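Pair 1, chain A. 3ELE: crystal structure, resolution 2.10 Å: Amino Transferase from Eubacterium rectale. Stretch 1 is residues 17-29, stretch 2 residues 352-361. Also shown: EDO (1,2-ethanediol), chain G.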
# COMPACT_ATOMS: atom_id res chain seq x y z
N ALA A 17 6.33 -1.11 22.53
CA ALA A 17 6.21 -0.59 23.91
C ALA A 17 4.96 0.30 24.11
O ALA A 17 4.29 0.19 25.14
CB ALA A 17 7.46 0.18 24.31
N ILE A 18 4.66 1.14 23.11
CA ILE A 18 3.48 2.04 23.11
C ILE A 18 2.15 1.27 23.03
O ILE A 18 1.21 1.59 23.78
CB ILE A 18 3.54 3.08 21.95
CG1 ILE A 18 4.68 4.07 22.18
CG2 ILE A 18 2.26 3.90 21.86
CD1 ILE A 18 4.92 5.02 21.01
N ARG A 19 2.07 0.30 22.12
CA ARG A 19 0.88 -0.55 21.95
C ARG A 19 0.64 -1.39 23.20
O ARG A 19 -0.50 -1.58 23.61
CB ARG A 19 1.01 -1.48 20.73
N GLU A 20 1.72 -1.89 23.79
CA GLU A 20 1.64 -2.68 25.04
C GLU A 20 1.14 -1.79 26.18
O GLU A 20 0.41 -2.25 27.05
CB GLU A 20 3.02 -3.25 25.39
CG GLU A 20 3.57 -4.26 24.35
CD GLU A 20 3.26 -5.70 24.59
OE1 GLU A 20 2.90 -6.08 25.72
OE2 GLU A 20 3.40 -6.48 23.64
N LEU A 21 1.57 -0.53 26.18
CA LEU A 21 1.11 0.46 27.17
C LEU A 21 -0.39 0.72 26.96
O LEU A 21 -1.14 0.73 27.94
CB LEU A 21 1.92 1.76 27.06
CG LEU A 21 1.71 2.84 28.12
CD1 LEU A 21 2.03 2.28 29.47
CD2 LEU A 21 2.57 4.06 27.81
N PHE A 22 -0.82 0.88 25.71
CA PHE A 22 -2.25 1.05 25.38
C PHE A 22 -3.12 -0.14 25.86
O PHE A 22 -4.17 0.08 26.49
CB PHE A 22 -2.49 1.30 23.89
CG PHE A 22 -3.94 1.35 23.52
CD1 PHE A 22 -4.71 2.47 23.84
CD2 PHE A 22 -4.57 0.24 22.91
CE1 PHE A 22 -6.09 2.51 23.53
CE2 PHE A 22 -5.95 0.28 22.59
CZ PHE A 22 -6.71 1.42 22.91
N GLU A 23 -2.68 -1.36 25.56
CA GLU A 23 -3.38 -2.59 25.99
C GLU A 23 -3.32 -2.77 27.51
O GLU A 23 -4.29 -3.24 28.11
CB GLU A 23 -2.81 -3.84 25.30
CG GLU A 23 -2.97 -3.85 23.77
CD GLU A 23 -4.42 -3.88 23.30
OE1 GLU A 23 -5.22 -4.68 23.87
OE2 GLU A 23 -4.76 -3.12 22.36
N TYR A 24 -2.18 -2.41 28.13
CA TYR A 24 -2.07 -2.38 29.60
C TYR A 24 -3.16 -1.49 30.24
O TYR A 24 -3.74 -1.87 31.26
CB TYR A 24 -0.67 -1.93 30.04
CG TYR A 24 -0.50 -1.71 31.53
CD1 TYR A 24 -0.29 -2.78 32.38
CD2 TYR A 24 -0.54 -0.41 32.07
CE1 TYR A 24 -0.13 -2.59 33.76
CE2 TYR A 24 -0.39 -0.21 33.46
CZ TYR A 24 -0.18 -1.30 34.30
OH TYR A 24 -0.02 -1.13 35.65
N GLY A 25 -3.44 -0.33 29.63
CA GLY A 25 -4.50 0.57 30.12
C GLY A 25 -5.91 -0.02 30.08
O GLY A 25 -6.71 0.24 30.98
N LYS A 26 -6.20 -0.81 29.04
CA LYS A 26 -7.48 -1.52 28.93
C LYS A 26 -7.63 -2.57 30.03
O LYS A 26 -8.72 -2.71 30.59
CB LYS A 26 -7.67 -2.17 27.56
CG LYS A 26 -7.74 -1.17 26.41
CD LYS A 26 -8.38 -1.77 25.15
CE LYS A 26 -7.56 -2.92 24.58
NZ LYS A 26 -8.09 -3.50 23.30
N LYS A 27 -6.53 -3.27 30.34
CA LYS A 27 -6.48 -4.25 31.44
C LYS A 27 -6.67 -3.55 32.79
O LYS A 27 -7.36 -4.06 33.66
CB LYS A 27 -5.18 -5.08 31.42
CG LYS A 27 -5.08 -6.01 30.21
CD LYS A 27 -3.79 -6.87 30.14
CE LYS A 27 -2.55 -6.03 29.85
NZ LYS A 27 -1.32 -6.81 29.51
N ARG A 28 -6.05 -2.38 32.93
CA ARG A 28 -6.21 -1.54 34.13
C ARG A 28 -7.63 -0.95 34.26
O ARG A 28 -8.14 -0.82 35.37
CB ARG A 28 -5.16 -0.41 34.17
CG ARG A 28 -3.72 -0.85 34.51
CD ARG A 28 -3.57 -1.57 35.86
NE ARG A 28 -3.95 -0.73 37.00
CZ ARG A 28 -4.13 -1.14 38.25
NH1 ARG A 28 -4.03 -2.42 38.60
NH2 ARG A 28 -4.45 -0.25 39.16
N ALA A 29 -8.26 -0.61 33.12
CA ALA A 29 -9.64 -0.13 33.08
C ALA A 29 -10.59 -1.17 33.68
O ALA A 29 -11.50 -0.81 34.41
CB ALA A 29 -10.06 0.22 31.65
N ALA A 352 4.98 7.05 37.07
CA ALA A 352 3.71 7.54 36.53
C ALA A 352 2.71 6.39 36.50
O ALA A 352 1.59 6.54 36.97
CB ALA A 352 3.91 8.10 35.11
N LYS A 353 3.17 5.24 36.00
CA LYS A 353 2.37 3.99 35.92
C LYS A 353 1.76 3.58 37.28
O LYS A 353 0.65 3.06 37.30
CB LYS A 353 3.20 2.83 35.34
CG LYS A 353 2.56 2.08 34.21
CD LYS A 353 3.50 1.00 33.72
CE LYS A 353 3.15 0.51 32.34
NZ LYS A 353 4.10 -0.57 31.91
N GLU A 354 2.46 3.86 38.39
CA GLU A 354 1.93 3.58 39.75
C GLU A 354 0.61 4.31 40.08
O GLU A 354 -0.10 3.89 41.01
CB GLU A 354 2.94 3.96 40.86
CG GLU A 354 4.29 3.23 40.85
CD GLU A 354 5.21 3.62 42.03
OE1 GLU A 354 5.00 4.67 42.68
OE2 GLU A 354 6.16 2.86 42.32
N GLU A 355 0.32 5.42 39.38
CA GLU A 355 -0.92 6.20 39.56
C GLU A 355 -1.80 6.16 38.31
O GLU A 355 -2.66 7.03 38.12
CB GLU A 355 -0.58 7.66 39.92
CG GLU A 355 0.42 7.84 41.07
CD GLU A 355 0.03 7.11 42.34
OE1 GLU A 355 -1.19 7.06 42.65
OE2 GLU A 355 0.93 6.58 43.03
N ASP A 356 -1.59 5.13 37.48
CA ASP A 356 -2.33 4.89 36.24
C ASP A 356 -2.27 6.01 35.18
O ASP A 356 -3.21 6.19 34.40
CB ASP A 356 -3.77 4.45 36.56
CG ASP A 356 -3.83 3.07 37.18
OD1 ASP A 356 -3.40 2.11 36.50
OD2 ASP A 356 -4.34 2.95 38.32
N VAL A 357 -1.12 6.70 35.14
CA VAL A 357 -0.83 7.71 34.13
C VAL A 357 0.09 7.01 33.14
O VAL A 357 1.22 6.64 33.49
CB VAL A 357 -0.17 8.96 34.74
CG1 VAL A 357 0.28 9.92 33.63
CG2 VAL A 357 -1.17 9.65 35.70
N LEU A 358 -0.41 6.84 31.91
CA LEU A 358 0.29 6.13 30.86
C LEU A 358 0.91 7.14 29.88
O LEU A 358 0.25 7.68 29.00
CB LEU A 358 -0.65 5.12 30.18
CG LEU A 358 -1.55 4.29 31.12
CD1 LEU A 358 -2.34 3.26 30.33
CD2 LEU A 358 -0.76 3.61 32.20
N ILE A 359 2.18 7.44 30.13
CA ILE A 359 2.98 8.36 29.32
C ILE A 359 4.11 7.57 28.74
O ILE A 359 4.42 6.50 29.23
CB ILE A 359 3.44 9.62 30.12
CG1 ILE A 359 4.21 9.25 31.41
CG2 ILE A 359 2.24 10.41 30.45
CD1 ILE A 359 4.65 10.43 32.23
N VAL A 360 4.74 8.11 27.70
CA VAL A 360 5.75 7.41 26.91
C VAL A 360 7.12 8.07 27.03
O VAL A 360 7.25 9.26 26.77
CB VAL A 360 5.29 7.40 25.41
CG1 VAL A 360 6.32 6.75 24.51
CG2 VAL A 360 3.93 6.68 25.26
N ALA A 361 8.15 7.28 27.39
CA ALA A 361 9.54 7.77 27.48
C ALA A 361 9.99 8.20 26.10
O ALA A 361 9.69 7.53 25.12
CB ALA A 361 10.48 6.70 28.06
C1 EDO G . -0.90 0.85 40.39
O1 EDO G . -0.48 1.15 41.73
C2 EDO G . -0.95 -0.66 40.21
O2 EDO G . -0.69 -0.97 38.84
O HOH W 1 -0.87 1.32 36.35

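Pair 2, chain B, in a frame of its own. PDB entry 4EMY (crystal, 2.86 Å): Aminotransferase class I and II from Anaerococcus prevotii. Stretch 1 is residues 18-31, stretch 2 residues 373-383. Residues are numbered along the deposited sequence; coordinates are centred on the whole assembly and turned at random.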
# COMPACT_ATOMS: atom_id res chain seq x y z
N ASP B 18 -19.14 7.41 -7.66
CA ASP B 18 -18.82 7.04 -6.29
C ASP B 18 -19.88 7.62 -5.35
O ASP B 18 -19.93 8.83 -5.12
CB ASP B 18 -17.42 7.55 -5.90
CG ASP B 18 -16.91 6.95 -4.61
OD1 ASP B 18 -17.63 7.01 -3.59
OD2 ASP B 18 -15.78 6.42 -4.60
N LEU B 19 -20.73 6.74 -4.83
CA LEU B 19 -21.95 7.17 -4.14
C LEU B 19 -21.70 7.83 -2.77
O LEU B 19 -22.23 8.90 -2.50
CB LEU B 19 -22.95 6.02 -4.04
CG LEU B 19 -24.35 6.33 -3.48
CD1 LEU B 19 -24.98 7.57 -4.10
CD2 LEU B 19 -25.24 5.11 -3.65
N ALA B 20 -20.90 7.19 -1.92
CA ALA B 20 -20.54 7.76 -0.62
C ALA B 20 -19.87 9.13 -0.79
O ALA B 20 -20.23 10.09 -0.11
CB ALA B 20 -19.63 6.81 0.13
N PHE B 21 -18.91 9.19 -1.71
CA PHE B 21 -18.23 10.43 -2.08
C PHE B 21 -19.22 11.57 -2.34
O PHE B 21 -19.13 12.63 -1.71
CB PHE B 21 -17.38 10.15 -3.33
CG PHE B 21 -16.47 11.27 -3.73
CD1 PHE B 21 -15.28 11.49 -3.05
CD2 PHE B 21 -16.77 12.07 -4.83
CE1 PHE B 21 -14.42 12.51 -3.43
CE2 PHE B 21 -15.92 13.09 -5.22
CZ PHE B 21 -14.74 13.31 -4.52
N ASP B 22 -20.17 11.31 -3.23
CA ASP B 22 -21.18 12.30 -3.64
C ASP B 22 -22.07 12.75 -2.48
O ASP B 22 -22.24 13.96 -2.26
CB ASP B 22 -22.04 11.74 -4.77
CG ASP B 22 -21.27 11.56 -6.06
OD1 ASP B 22 -20.13 12.07 -6.17
OD2 ASP B 22 -21.80 10.89 -6.97
N ILE B 23 -22.63 11.78 -1.75
CA ILE B 23 -23.44 12.06 -0.56
C ILE B 23 -22.65 12.95 0.38
O ILE B 23 -23.17 13.93 0.92
CB ILE B 23 -23.87 10.77 0.18
CG1 ILE B 23 -24.59 9.77 -0.76
CG2 ILE B 23 -24.72 11.09 1.40
CD1 ILE B 23 -25.83 10.28 -1.47
N ASN B 24 -21.37 12.62 0.56
CA ASN B 24 -20.50 13.36 1.45
C ASN B 24 -20.20 14.79 1.00
O ASN B 24 -20.13 15.71 1.82
CB ASN B 24 -19.21 12.59 1.68
CG ASN B 24 -18.45 13.10 2.88
OD1 ASN B 24 -18.91 12.97 4.02
ND2 ASN B 24 -17.30 13.70 2.64
N ASN B 25 -20.00 14.97 -0.31
CA ASN B 25 -19.89 16.30 -0.89
C ASN B 25 -21.15 17.12 -0.61
O ASN B 25 -21.08 18.25 -0.12
CB ASN B 25 -19.61 16.23 -2.40
CG ASN B 25 -18.16 15.91 -2.73
OD1 ASN B 25 -17.23 16.26 -1.98
ND2 ASN B 25 -17.95 15.26 -3.87
N LYS B 26 -22.31 16.52 -0.90
CA LYS B 26 -23.61 17.17 -0.65
C LYS B 26 -23.75 17.68 0.78
O LYS B 26 -24.24 18.79 1.00
CB LYS B 26 -24.76 16.23 -1.00
CG LYS B 26 -25.04 16.08 -2.48
CD LYS B 26 -26.30 15.27 -2.68
CE LYS B 26 -26.32 14.57 -4.03
NZ LYS B 26 -27.53 13.71 -4.16
N ALA B 27 -23.33 16.86 1.75
CA ALA B 27 -23.39 17.22 3.16
C ALA B 27 -22.53 18.44 3.47
O ALA B 27 -22.97 19.36 4.17
CB ALA B 27 -22.96 16.05 4.02
N ASN B 28 -21.31 18.46 2.93
CA ASN B 28 -20.40 19.58 3.14
C ASN B 28 -20.91 20.87 2.51
O ASN B 28 -20.77 21.95 3.09
CB ASN B 28 -19.00 19.25 2.61
CG ASN B 28 -18.33 18.13 3.39
OD1 ASN B 28 -18.81 17.68 4.43
ND2 ASN B 28 -17.20 17.67 2.88
N ALA B 29 -21.50 20.75 1.32
CA ALA B 29 -22.09 21.89 0.63
C ALA B 29 -23.29 22.42 1.42
O ALA B 29 -23.54 23.63 1.43
CB ALA B 29 -22.49 21.50 -0.79
N ALA B 30 -24.01 21.51 2.08
CA ALA B 30 -25.14 21.86 2.92
C ALA B 30 -24.67 22.60 4.17
O ALA B 30 -25.19 23.66 4.50
CB ALA B 30 -25.92 20.61 3.30
N ILE B 31 -23.68 22.03 4.86
CA ILE B 31 -23.04 22.68 6.00
C ILE B 31 -22.60 24.08 5.61
O ILE B 31 -22.72 25.03 6.40
CB ILE B 31 -21.83 21.86 6.52
CG1 ILE B 31 -22.32 20.55 7.14
CG2 ILE B 31 -21.02 22.65 7.53
CD1 ILE B 31 -21.24 19.51 7.31
N LEU B 373 -34.94 12.64 2.71
CA LEU B 373 -34.08 12.96 3.84
C LEU B 373 -33.07 14.06 3.53
O LEU B 373 -32.83 14.94 4.35
CB LEU B 373 -33.35 11.71 4.34
CG LEU B 373 -34.14 10.75 5.23
CD1 LEU B 373 -33.32 9.50 5.46
CD2 LEU B 373 -34.49 11.42 6.55
N GLU B 374 -32.50 14.00 2.33
CA GLU B 374 -31.52 15.00 1.90
C GLU B 374 -32.13 16.39 1.81
O GLU B 374 -31.46 17.38 2.11
CB GLU B 374 -30.86 14.58 0.59
CG GLU B 374 -29.81 13.50 0.77
CD GLU B 374 -29.21 13.00 -0.53
OE1 GLU B 374 -29.31 13.72 -1.55
OE2 GLU B 374 -28.62 11.89 -0.52
N LYS B 375 -33.41 16.45 1.44
CA LYS B 375 -34.17 17.70 1.45
C LYS B 375 -34.21 18.33 2.84
O LYS B 375 -34.39 19.54 2.96
CB LYS B 375 -35.60 17.46 0.95
CG LYS B 375 -35.74 17.35 -0.56
CD LYS B 375 -37.17 17.04 -0.97
CE LYS B 375 -37.43 17.43 -2.42
NZ LYS B 375 -36.38 16.92 -3.35
N GLU B 376 -34.05 17.50 3.87
CA GLU B 376 -34.02 17.97 5.25
C GLU B 376 -32.60 17.97 5.81
O GLU B 376 -32.40 17.85 7.02
CB GLU B 376 -34.91 17.10 6.13
CG GLU B 376 -36.40 17.33 5.94
CD GLU B 376 -37.23 16.31 6.70
OE1 GLU B 376 -36.71 15.71 7.66
OE2 GLU B 376 -38.40 16.11 6.33
N ASN B 377 -31.62 18.10 4.92
CA ASN B 377 -30.21 18.11 5.30
C ASN B 377 -29.82 16.89 6.16
O ASN B 377 -29.04 17.02 7.11
CB ASN B 377 -29.85 19.42 6.00
CG ASN B 377 -30.10 20.65 5.13
OD1 ASN B 377 -29.76 20.66 3.94
ND2 ASN B 377 -30.68 21.69 5.72
N ILE B 378 -30.40 15.73 5.83
CA ILE B 378 -30.10 14.48 6.51
C ILE B 378 -29.48 13.48 5.53
O ILE B 378 -30.15 12.97 4.63
CB ILE B 378 -31.33 13.87 7.23
CG1 ILE B 378 -31.79 14.80 8.36
CG2 ILE B 378 -31.00 12.51 7.82
CD1 ILE B 378 -33.15 14.47 8.93
N PHE B 379 -28.19 13.22 5.72
CA PHE B 379 -27.42 12.43 4.79
C PHE B 379 -27.03 11.08 5.37
O PHE B 379 -26.47 10.99 6.47
CB PHE B 379 -26.18 13.21 4.34
CG PHE B 379 -26.52 14.52 3.71
CD1 PHE B 379 -26.57 15.68 4.47
CD2 PHE B 379 -26.81 14.59 2.35
CE1 PHE B 379 -26.90 16.89 3.88
CE2 PHE B 379 -27.14 15.80 1.76
CZ PHE B 379 -27.18 16.95 2.53
N THR B 380 -27.36 10.03 4.62
CA THR B 380 -27.04 8.66 5.00
C THR B 380 -26.74 7.89 3.72
O THR B 380 -26.93 8.42 2.63
CB THR B 380 -28.23 8.00 5.71
OG1 THR B 380 -29.43 8.25 4.97
CG2 THR B 380 -28.40 8.54 7.12
N ILE B 381 -26.26 6.66 3.85
CA ILE B 381 -25.90 5.85 2.68
C ILE B 381 -26.96 4.78 2.39
O ILE B 381 -27.21 3.91 3.23
CB ILE B 381 -24.50 5.19 2.83
CG1 ILE B 381 -23.43 6.22 3.24
CG2 ILE B 381 -24.11 4.46 1.55
CD1 ILE B 381 -23.25 7.40 2.31
N PRO B 382 -27.59 4.86 1.20
CA PRO B 382 -28.60 3.89 0.77
C PRO B 382 -28.01 2.65 0.13
O PRO B 382 -26.94 2.71 -0.49
CB PRO B 382 -29.37 4.67 -0.29
CG PRO B 382 -28.35 5.57 -0.89
CD PRO B 382 -27.46 5.98 0.25
N SER B 383 -28.70 1.52 0.27
CA SER B 383 -28.39 0.32 -0.49
C SER B 383 -29.66 -0.48 -0.73
O SER B 383 -30.73 -0.15 -0.20
CB SER B 383 -27.34 -0.53 0.23
OG SER B 383 -27.85 -1.03 1.45

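In both pairs a helix lies against a segment that leaves the end of another helix, turns, and continues as short strand. Fourteen central residues superpose with an RMSD of 0.7 Å, and the contacts bury similar areas, 484 Å² in pair 1 and 505 Å² in pair 2. A tight turn is common to both: Asp356(A) and Asn377(B) match, and each has positive phi and psi. Asp and Asn tolerate this left-handed conformation better than most residues.

The matched centre is Leu358(A) with Phe379(B), whose CA atoms fall 0.2 Å apart. Each points toward the helix, and among its neighbours there is Gly25(A) or Ala27(B). In pair 1, Leu358(A) CD1 lies 3.5 Å from Gly25(A) CA; an ideal CB on the glycine would come within 2.8 Å of that methyl, so the absence of a side chain makes room for the branched leucine. Pair 2 has a methyl here, and a flat ring packs against this residue. Ala27(B) CA sits over the face of Phe379(B), 3.8 Å from the ring centroid, in a CH-pi contact, while Ala27(B) CB reaches Phe379(B) CD1 at 3.7 Å. A flat ring can lie face-on against the CA of an alanine, as it does here.

One turn earlier on the helix, Leu21(A) matches Ile23(B). Leu21(A) CG packs 3.9 Å from Leu358(A) CB, and Leu21(A) CD2 lies 3.9 Å from Val360(A) CG2. Ile23(B) does similar work with a beta-branched chain: CG2 is 3.9 Å from Phe379(B) CB, and CB is 4.0 Å from Ile381(B) CD1. Next, size is exchanged across the interface. Ile18(A) CG1 meets Val360(A) CG1 at 3.9 Å, whereas the smaller Ala20(B) packs against the longer Ile381(B), with CB 4.3 Å from CD1. At the end, Leu19(B) CD2 touches Pro382(B) CG at 4.2 Å; the matched Ala17(A) and Ala361(A) make no contact across the pair.

The polar side is solved quite differently. Tyr24(A) matches Lys26(B), and Lys353(A) matches Glu374(B). The lysine of pair 1 lies over the tyrosine face, with Lys353(A) NZ 4.6 Å from the centroid of the Tyr24(A) ring, a cation-pi contact that its aliphatic CE supplements. In pair 2 the basic residue is on the helix of stretch 1 and its partner is acidic: Lys26(B) NZ forms a salt bridge to Glu374(B) OE1 at 3.2 Å. The lysine's CB also packs 3.7 Å from Phe379(B) CE2, so the chain serves both the apolar and the charged parts of the contact.

Finally, Arg28(A) matches Ala30(B). The long arginine donates from NE to Asp356(A) OD1 at 2.9 Å within a salt bridge, with a weak second bond from NH2 to OD2 at 3.3 Å. One water accepts from Tyr24(A) OH and donates to Asp356(A) OD1, tying these residues together. Ala30(B) cannot form such a bridge; its methyl instead packs 3.9 Å from Phe379(B) CE1 and lies as far from Asn377(B) OD1.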